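Local coordinates for protein probable thiamine pyrophosphokinase (PDB 3L8M) that probably transfers pyrophosphate from ATP to thiamine, making thiamine diphosphate, at residues 41-45 with 84-90; 44-49 with 63-67. One frame throughout, in Å; residues are numbered along the deposited sequence.

Contact 1 (41-45 with 84-90); sequences TPQFA and QAVKRGY
R88, whose guanidinium faces the ring of F44, is gripped at NH1 by two acceptors of Q84, one turn back in the helix. The shorter bond, 2.8 Å from R88 NH1 to Q84 OE1, lies in the guanidinium plane with an N-H...O angle of 158°; the other runs from R88 NH1 to the backbone Q84 O over 2.9 Å, more bent at 142° and tilted out of that plane. Together they fix the rotation of the group and present one face to F44. The chain is extended from CG to NE, which carries the charge out to the ring: R88 CZ sits 4.4 Å from the F44 ring centroid in an off-centre cation-pi contact, the planes 41° apart, and R88 CD touches F44 CE2 at 3.5 Å. Past the arginine, F44 CZ reaches Q84 CB at 3.8 Å and, more loosely, the methyl of A85.

Q43 CG, set beside the backbone N and opposite the carbonyl carbon, lies 3.5 Å from Y90 OH; bends at chi2 and chi3 turn OE1 toward a water that bonds to Y90 OH at 2.7 Å, in the plane of the ring, and donates weakly to Q43 OE1. G89, with positive phi, ends helix 77-87 in a Schellman motif and turns the chain into Y90.

R88 NH2 and Q84 NE2 bond to backbone oxygens of R88 and K87 of a second subunit, so the arginine lies at an interface. The contact packs the C-terminal end of helix 77-87 against strand 44-46, outermost in this chain's mixed sheet, beside I26 and H24 of strand 24-28.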
ATOM      1  N   THR A  41      -7.441 -11.343  -2.378  1.00 21.60           N
ATOM      2  CA  THR A  41      -6.721 -11.853  -3.542  1.00 18.27           C
ATOM      3  C   THR A  41      -5.352 -12.388  -3.128  1.00 20.31           C
ATOM      4  O   THR A  41      -4.482 -11.639  -2.696  1.00 19.54           O
ATOM      5  CB  THR A  41      -6.505 -10.761  -4.615  1.00 28.33           C
ATOM      6  OG1 THR A  41      -7.775 -10.261  -5.054  1.00 29.01           O
ATOM      7  CG2 THR A  41      -5.740 -11.338  -5.817  1.00 13.25           C
ATOM      8  N   PRO A  42      -5.148 -13.700  -3.257  1.00 19.12           N
ATOM      9  CA  PRO A  42      -3.872 -14.317  -2.893  1.00 22.07           C
ATOM     10  C   PRO A  42      -2.756 -13.876  -3.849  1.00 23.12           C
ATOM     11  O   PRO A  42      -2.983 -13.762  -5.044  1.00 18.20           O
ATOM     12  CB  PRO A  42      -4.161 -15.814  -3.033  1.00 16.07           C
ATOM     13  CG  PRO A  42      -5.657 -15.907  -2.894  1.00 17.71           C
ATOM     14  CD  PRO A  42      -6.132 -14.719  -3.657  1.00 17.72           C
ATOM     15  N   GLN A  43      -1.568 -13.609  -3.310  1.00 20.95           N
ATOM     16  CA  GLN A  43      -0.412 -13.238  -4.117  1.00 28.57           C
ATOM     17  C   GLN A  43      -0.191 -14.399  -5.110  1.00 35.34           C
ATOM     18  O   GLN A  43       0.239 -14.199  -6.244  1.00 41.47           O
ATOM     19  CB  GLN A  43       0.830 -13.101  -3.225  1.00 24.18           C
ATOM     20  CG  GLN A  43       0.738 -12.034  -2.139  1.00 43.32           C
ATOM     21  CD  GLN A  43       0.642 -10.636  -2.720  1.00 51.94           C
ATOM     22  OE1 GLN A  43       1.388 -10.283  -3.638  1.00 41.08           O
ATOM     23  NE2 GLN A  43      -0.272  -9.830  -2.188  1.00 46.83           N
ATOM     24  N   PHE A  44      -0.474 -15.617  -4.646  1.00 25.02           N
ATOM     25  CA  PHE A  44      -0.349 -16.830  -5.450  1.00 26.66           C
ATOM     26  C   PHE A  44      -0.845 -18.029  -4.649  1.00 25.92           C
ATOM     27  O   PHE A  44      -0.947 -17.967  -3.430  1.00 29.69           O
ATOM     28  CB  PHE A  44       1.099 -17.042  -5.913  1.00 28.68           C
ATOM     29  CG  PHE A  44       2.064 -17.401  -4.820  1.00 22.70           C
ATOM     30  CD1 PHE A  44       2.129 -18.703  -4.324  1.00 17.75           C
ATOM     31  CD2 PHE A  44       2.948 -16.449  -4.321  1.00 17.60           C
ATOM     32  CE1 PHE A  44       3.058 -19.052  -3.363  1.00 18.78           C
ATOM     33  CE2 PHE A  44       3.887 -16.788  -3.348  1.00 22.07           C
ATOM     34  CZ  PHE A  44       3.941 -18.098  -2.867  1.00 15.57           C
ATOM     35  N   ALA A  45      -1.160 -19.117  -5.332  1.00 33.00           N
ATOM     36  CA  ALA A  45      -1.664 -20.294  -4.650  1.00 26.86           C
ATOM     37  C   ALA A  45      -1.110 -21.591  -5.223  1.00 35.17           C
ATOM     38  O   ALA A  45      -0.790 -21.674  -6.408  1.00 33.12           O
ATOM     39  CB  ALA A  45      -3.183 -20.310  -4.724  1.00 21.16           C
ATOM     40  N   GLN A  84       8.362 -21.267  -2.430  1.00 23.79           N
ATOM     41  CA  GLN A  84       7.943 -20.242  -3.373  1.00 23.73           C
ATOM     42  C   GLN A  84       7.838 -18.866  -2.738  1.00 22.82           C
ATOM     43  O   GLN A  84       7.976 -17.859  -3.433  1.00 23.81           O
ATOM     44  CB  GLN A  84       6.603 -20.609  -4.008  1.00 21.01           C
ATOM     45  CG  GLN A  84       6.712 -21.663  -5.080  1.00 25.04           C
ATOM     46  CD  GLN A  84       7.658 -21.254  -6.188  1.00 38.58           C
ATOM     47  OE1 GLN A  84       7.584 -20.133  -6.703  1.00 28.44           O
ATOM     48  NE2 GLN A  84       8.549 -22.165  -6.574  1.00 40.44           N
ATOM     49  N   ALA A  85       7.574 -18.820  -1.432  1.00 17.97           N
ATOM     50  CA  ALA A  85       7.480 -17.532  -0.744  1.00 22.02           C
ATOM     51  C   ALA A  85       8.894 -17.031  -0.475  1.00 22.21           C
ATOM     52  O   ALA A  85       9.174 -15.837  -0.606  1.00 29.76           O
ATOM     53  CB  ALA A  85       6.710 -17.658   0.572  1.00 21.69           C
ATOM     54  N   VAL A  86       9.777 -17.949  -0.095  1.00 26.24           N
ATOM     55  CA  VAL A  86      11.165 -17.597   0.186  1.00 27.81           C
ATOM     56  C   VAL A  86      11.852 -17.129  -1.099  1.00 23.05           C
ATOM     57  O   VAL A  86      12.729 -16.278  -1.059  1.00 23.24           O
ATOM     58  CB  VAL A  86      11.944 -18.800   0.821  1.00 31.82           C
ATOM     59  CG1 VAL A  86      13.440 -18.503   0.873  1.00 37.89           C
ATOM     60  CG2 VAL A  86      11.451 -19.040   2.247  1.00 24.79           C
ATOM     61  N   LYS A  87      11.442 -17.673  -2.240  1.00 19.99           N
ATOM     62  CA  LYS A  87      12.027 -17.272  -3.514  1.00 25.85           C
ATOM     63  C   LYS A  87      11.674 -15.829  -3.884  1.00 26.68           C
ATOM     64  O   LYS A  87      12.441 -15.155  -4.577  1.00 26.11           O
ATOM     65  CB  LYS A  87      11.559 -18.201  -4.640  1.00 30.18           C
ATOM     66  CG  LYS A  87      12.338 -19.488  -4.757  1.00 41.91           C
ATOM     67  CD  LYS A  87      11.925 -20.271  -5.999  1.00 47.26           C
ATOM     68  CE  LYS A  87      12.856 -21.448  -6.225  1.00 38.12           C
ATOM     69  NZ  LYS A  87      14.251 -20.957  -6.412  1.00 51.98           N
ATOM     70  N   ARG A  88      10.510 -15.367  -3.435  1.00 23.02           N
ATOM     71  CA  ARG A  88      10.056 -14.008  -3.730  1.00 22.44           C
ATOM     72  C   ARG A  88      10.541 -12.985  -2.693  1.00 23.72           C
ATOM     73  O   ARG A  88      10.175 -11.811  -2.743  1.00 29.71           O
ATOM     74  CB  ARG A  88       8.522 -13.981  -3.830  1.00 16.05           C
ATOM     75  CG  ARG A  88       7.959 -14.751  -5.043  1.00 29.49           C
ATOM     76  CD  ARG A  88       6.448 -14.992  -4.925  1.00 23.32           C
ATOM     77  NE  ARG A  88       5.849 -15.512  -6.155  1.00 20.73           N
ATOM     78  CZ  ARG A  88       6.145 -16.685  -6.714  1.00 22.38           C
ATOM     79  NH1 ARG A  88       7.045 -17.485  -6.158  1.00 19.00           N
ATOM     80  NH2 ARG A  88       5.535 -17.070  -7.831  1.00 19.14           N
ATOM     81  N   GLY A  89      11.357 -13.431  -1.745  1.00 20.51           N
ATOM     82  CA  GLY A  89      11.880 -12.506  -0.751  1.00 26.01           C
ATOM     83  C   GLY A  89      11.100 -12.359   0.545  1.00 23.12           C
ATOM     84  O   GLY A  89      11.369 -11.450   1.328  1.00 18.59           O
ATOM     85  N   TYR A  90      10.133 -13.235   0.781  1.00 17.41           N
ATOM     86  CA  TYR A  90       9.363 -13.173   2.022  1.00 29.56           C
ATOM     87  C   TYR A  90      10.251 -13.743   3.131  1.00 29.96           C
ATOM     88  O   TYR A  90      10.717 -14.878   3.036  1.00 31.79           O
ATOM     89  CB  TYR A  90       8.073 -13.994   1.876  1.00 25.51           C
ATOM     90  CG  TYR A  90       7.002 -13.320   1.026  1.00 20.12           C
ATOM     91  CD1 TYR A  90       6.258 -12.258   1.526  1.00 21.72           C
ATOM     92  CD2 TYR A  90       6.738 -13.750  -0.277  1.00 23.18           C
ATOM     93  CE1 TYR A  90       5.272 -11.638   0.760  1.00 26.26           C
ATOM     94  CE2 TYR A  90       5.756 -13.130  -1.060  1.00 28.06           C
ATOM     95  CZ  TYR A  90       5.027 -12.076  -0.528  1.00 32.97           C
ATOM     96  OH  TYR A  90       4.062 -11.455  -1.287  1.00 28.27           O
TER
HETATM   97  O   HOH W   1       4.207 -12.081  -3.895  1.00 21.93           O

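Contact 2 (44-49 with 63-67); sequences FAVGDF and QIEIN
A single beta bridge, A45 with E65, joins strand 44-46, an outermost strand of the mixed sheet within this chain, to the irregular loop that follows helix 54-63. A45 N gives a 2.7 Å bond to I64 O, while I66 N returns a bond to A45 O, whose position is less certain. I64 O also receives a CA-H...O contact from F44 CA.

Side chains interleave along this bridge. The I66 CG2 methyl, set opposite the carbonyl carbon by chi1 (72°), rests on F44 CB at 3.6 Å. The other branch of I66 ends in CD1, modelled between F44 and V46, but this placing is doubtful because it crowds A45 O. The small A45 methyl lies against I64 CG2, 3.8 Å from A45 CB.

E65 bends at chi2 (69°) and runs alongside F49 in the opposite direction, its CD meeting the edge of the ring at F49 CE2, 3.4 Å away. F49 also packs on R57 and I60 of helix 54-63 and on L33 of helix 30-37. The buried carboxylate brings E65 OE1 to 2.8 Å from G47 O, two acceptors meeting without a hydrogen bond as modelled, which may favour a proton on the acid. A water bridges the segments, donating to E65 OE1 at 2.7 Å and to I66 O, and accepting from G47 N at 3.2 Å.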
ATOM      1  N   PHE A  44      -0.474 -15.617  -4.646  1.00 25.02           N
ATOM      2  CA  PHE A  44      -0.349 -16.830  -5.450  1.00 26.66           C
ATOM      3  C   PHE A  44      -0.845 -18.029  -4.649  1.00 25.92           C
ATOM      4  O   PHE A  44      -0.947 -17.967  -3.430  1.00 29.69           O
ATOM      5  CB  PHE A  44       1.099 -17.042  -5.913  1.00 28.68           C
ATOM      6  CG  PHE A  44       2.064 -17.401  -4.820  1.00 22.70           C
ATOM      7  CD1 PHE A  44       2.129 -18.703  -4.324  1.00 17.75           C
ATOM      8  CD2 PHE A  44       2.948 -16.449  -4.321  1.00 17.60           C
ATOM      9  CE1 PHE A  44       3.058 -19.052  -3.363  1.00 18.78           C
ATOM     10  CE2 PHE A  44       3.887 -16.788  -3.348  1.00 22.07           C
ATOM     11  CZ  PHE A  44       3.941 -18.098  -2.867  1.00 15.57           C
ATOM     12  N   ALA A  45      -1.160 -19.117  -5.332  1.00 33.00           N
ATOM     13  CA  ALA A  45      -1.664 -20.294  -4.650  1.00 26.86           C
ATOM     14  C   ALA A  45      -1.110 -21.591  -5.223  1.00 35.17           C
ATOM     15  O   ALA A  45      -0.790 -21.674  -6.408  1.00 33.12           O
ATOM     16  CB  ALA A  45      -3.183 -20.310  -4.724  1.00 21.16           C
ATOM     17  N   VAL A  46      -1.006 -22.602  -4.364  1.00 36.57           N
ATOM     18  CA  VAL A  46      -0.525 -23.918  -4.752  1.00 33.93           C
ATOM     19  C   VAL A  46      -1.640 -24.885  -4.376  1.00 41.68           C
ATOM     20  O   VAL A  46      -2.290 -24.709  -3.344  1.00 38.99           O
ATOM     21  CB  VAL A  46       0.740 -24.319  -3.963  1.00 33.53           C
ATOM     22  CG1 VAL A  46       1.241 -25.668  -4.445  1.00 25.53           C
ATOM     23  CG2 VAL A  46       1.820 -23.263  -4.114  1.00 31.83           C
ATOM     24  N   GLY A  47      -1.874 -25.895  -5.204  1.00 47.25           N
ATOM     25  CA  GLY A  47      -2.915 -26.850  -4.884  1.00 47.82           C
ATOM     26  C   GLY A  47      -3.901 -27.042  -6.007  1.00 54.40           C
ATOM     27  O   GLY A  47      -4.060 -26.167  -6.857  1.00 63.22           O
ATOM     28  N   ASP A  48      -4.571 -28.191  -5.998  1.00 62.56           N
ATOM     29  CA  ASP A  48      -5.551 -28.540  -7.021  1.00 65.30           C
ATOM     30  C   ASP A  48      -6.496 -27.828  -6.052  1.00 70.55           C
ATOM     31  O   ASP A  48      -6.374 -28.002  -4.836  1.00 67.07           O
ATOM     32  CB  ASP A  48      -6.074 -29.953  -6.769  1.00 58.84           C
ATOM     33  N   PHE A  49      -7.423 -27.039  -6.603  1.00 70.51           N
ATOM     34  CA  PHE A  49      -8.413 -26.254  -5.845  1.00 68.30           C
ATOM     35  C   PHE A  49      -9.536 -26.506  -6.868  1.00 71.80           C
ATOM     36  O   PHE A  49      -9.289 -26.630  -8.070  1.00 68.41           O
ATOM     37  CB  PHE A  49      -7.934 -24.783  -5.889  1.00 59.09           C
ATOM     38  CG  PHE A  49      -7.690 -24.244  -7.275  1.00 65.58           C
ATOM     39  CD1 PHE A  49      -8.750 -23.792  -8.064  1.00 70.95           C
ATOM     40  CD2 PHE A  49      -6.399 -24.182  -7.793  1.00 65.67           C
ATOM     41  CE1 PHE A  49      -8.526 -23.288  -9.348  1.00 67.27           C
ATOM     42  CE2 PHE A  49      -6.163 -23.680  -9.077  1.00 65.87           C
ATOM     43  CZ  PHE A  49      -7.229 -23.232  -9.856  1.00 64.50           C
ATOM     44  N   GLN A  63      -3.641 -15.776 -12.761  1.00 44.95           N
ATOM     45  CA  GLN A  63      -3.227 -14.640 -11.949  1.00 49.95           C
ATOM     46  C   GLN A  63      -2.955 -15.021 -10.505  1.00 48.18           C
ATOM     47  O   GLN A  63      -2.383 -14.230  -9.756  1.00 50.40           O
ATOM     48  CB  GLN A  63      -4.294 -13.549 -11.991  1.00 59.36           C
ATOM     49  CG  GLN A  63      -4.551 -12.998 -13.383  1.00 75.28           C
ATOM     50  CD  GLN A  63      -5.561 -11.869 -13.386  1.00 81.71           C
ATOM     51  OE1 GLN A  63      -6.701 -12.037 -12.948  1.00 79.30           O
ATOM     52  NE2 GLN A  63      -5.147 -10.707 -13.883  1.00 84.90           N
ATOM     53  N   ILE A  64      -3.343 -16.235 -10.122  1.00 40.05           N
ATOM     54  CA  ILE A  64      -3.164 -16.696  -8.746  1.00 35.65           C
ATOM     55  C   ILE A  64      -2.427 -18.029  -8.626  1.00 29.12           C
ATOM     56  O   ILE A  64      -1.457 -18.159  -7.873  1.00 21.23           O
ATOM     57  CB  ILE A  64      -4.534 -16.853  -8.052  1.00 33.39           C
ATOM     58  CG1 ILE A  64      -5.337 -15.556  -8.176  1.00 34.56           C
ATOM     59  CG2 ILE A  64      -4.338 -17.221  -6.601  1.00 41.00           C
ATOM     60  CD1 ILE A  64      -6.811 -15.719  -7.803  1.00 32.46           C
ATOM     61  N   GLU A  65      -2.891 -19.025  -9.369  1.00 32.01           N
ATOM     62  CA  GLU A  65      -2.290 -20.354  -9.322  1.00 30.29           C
ATOM     63  C   GLU A  65      -0.899 -20.456  -9.961  1.00 31.30           C
ATOM     64  O   GLU A  65      -0.722 -20.142 -11.131  1.00 18.89           O
ATOM     65  CB  GLU A  65      -3.241 -21.358  -9.986  1.00 25.85           C
ATOM     66  CG  GLU A  65      -2.773 -22.818  -9.964  1.00 45.36           C
ATOM     67  CD  GLU A  65      -2.776 -23.432  -8.574  1.00 58.56           C
ATOM     68  OE1 GLU A  65      -2.361 -24.604  -8.438  1.00 62.10           O
ATOM     69  OE2 GLU A  65      -3.195 -22.749  -7.616  1.00 64.76           O
ATOM     70  N   ILE A  66       0.099 -20.860  -9.183  1.00 31.07           N
ATOM     71  CA  ILE A  66       1.423 -21.056  -9.754  1.00 34.43           C
ATOM     72  C   ILE A  66       1.627 -22.575  -9.760  1.00 35.00           C
ATOM     73  O   ILE A  66       0.894 -23.304  -9.072  1.00 32.58           O
ATOM     74  CB  ILE A  66       2.556 -20.311  -8.964  1.00 38.19           C
ATOM     75  CG1 ILE A  66       2.850 -20.981  -7.619  1.00 30.10           C
ATOM     76  CG2 ILE A  66       2.177 -18.851  -8.802  1.00 35.55           C
ATOM     77  CD1 ILE A  66       1.739 -20.939  -6.658  1.00 41.06           C
ATOM     78  N   ASN A  67       2.586 -23.053 -10.547  1.00 34.16           N
ATOM     79  CA  ASN A  67       2.837 -24.485 -10.673  1.00 34.27           C
ATOM     80  C   ASN A  67       4.313 -24.869 -10.503  1.00 37.45           C
ATOM     81  O   ASN A  67       4.967 -25.306 -11.451  1.00 32.56           O
ATOM     82  CB  ASN A  67       2.334 -24.964 -12.041  1.00 19.63           C
ATOM     83  CG  ASN A  67       0.824 -24.816 -12.203  1.00 36.14           C
ATOM     84  OD1 ASN A  67       0.047 -25.557 -11.603  1.00 49.53           O
ATOM     85  ND2 ASN A  67       0.406 -23.852 -13.012  1.00 47.41           N
TER
HETATM   86  O   HOH W   2       0.017 -25.786  -7.780  1.00 47.95           O

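In the fold
From the N terminus, the chain builds strands 2-6 and 24-28 and helix 30-37 before reaching strand 44-46, where both contacts begin. Contact 2 closes first: after helix 54-63 the chain returns as residues 63-67 and bridges to the strand. It then runs through helix 77-87, whose end closes contact 1 back onto 41-45, so the shorter loop nests within the longer one. Their centres lie 10 Å apart, and they meet directly where P42 packs on I64 and R88 on I66. F44 belongs to both. Together they tie an outermost strand of this chain's mixed sheet to the two helices that follow it, and both touch the second subunit.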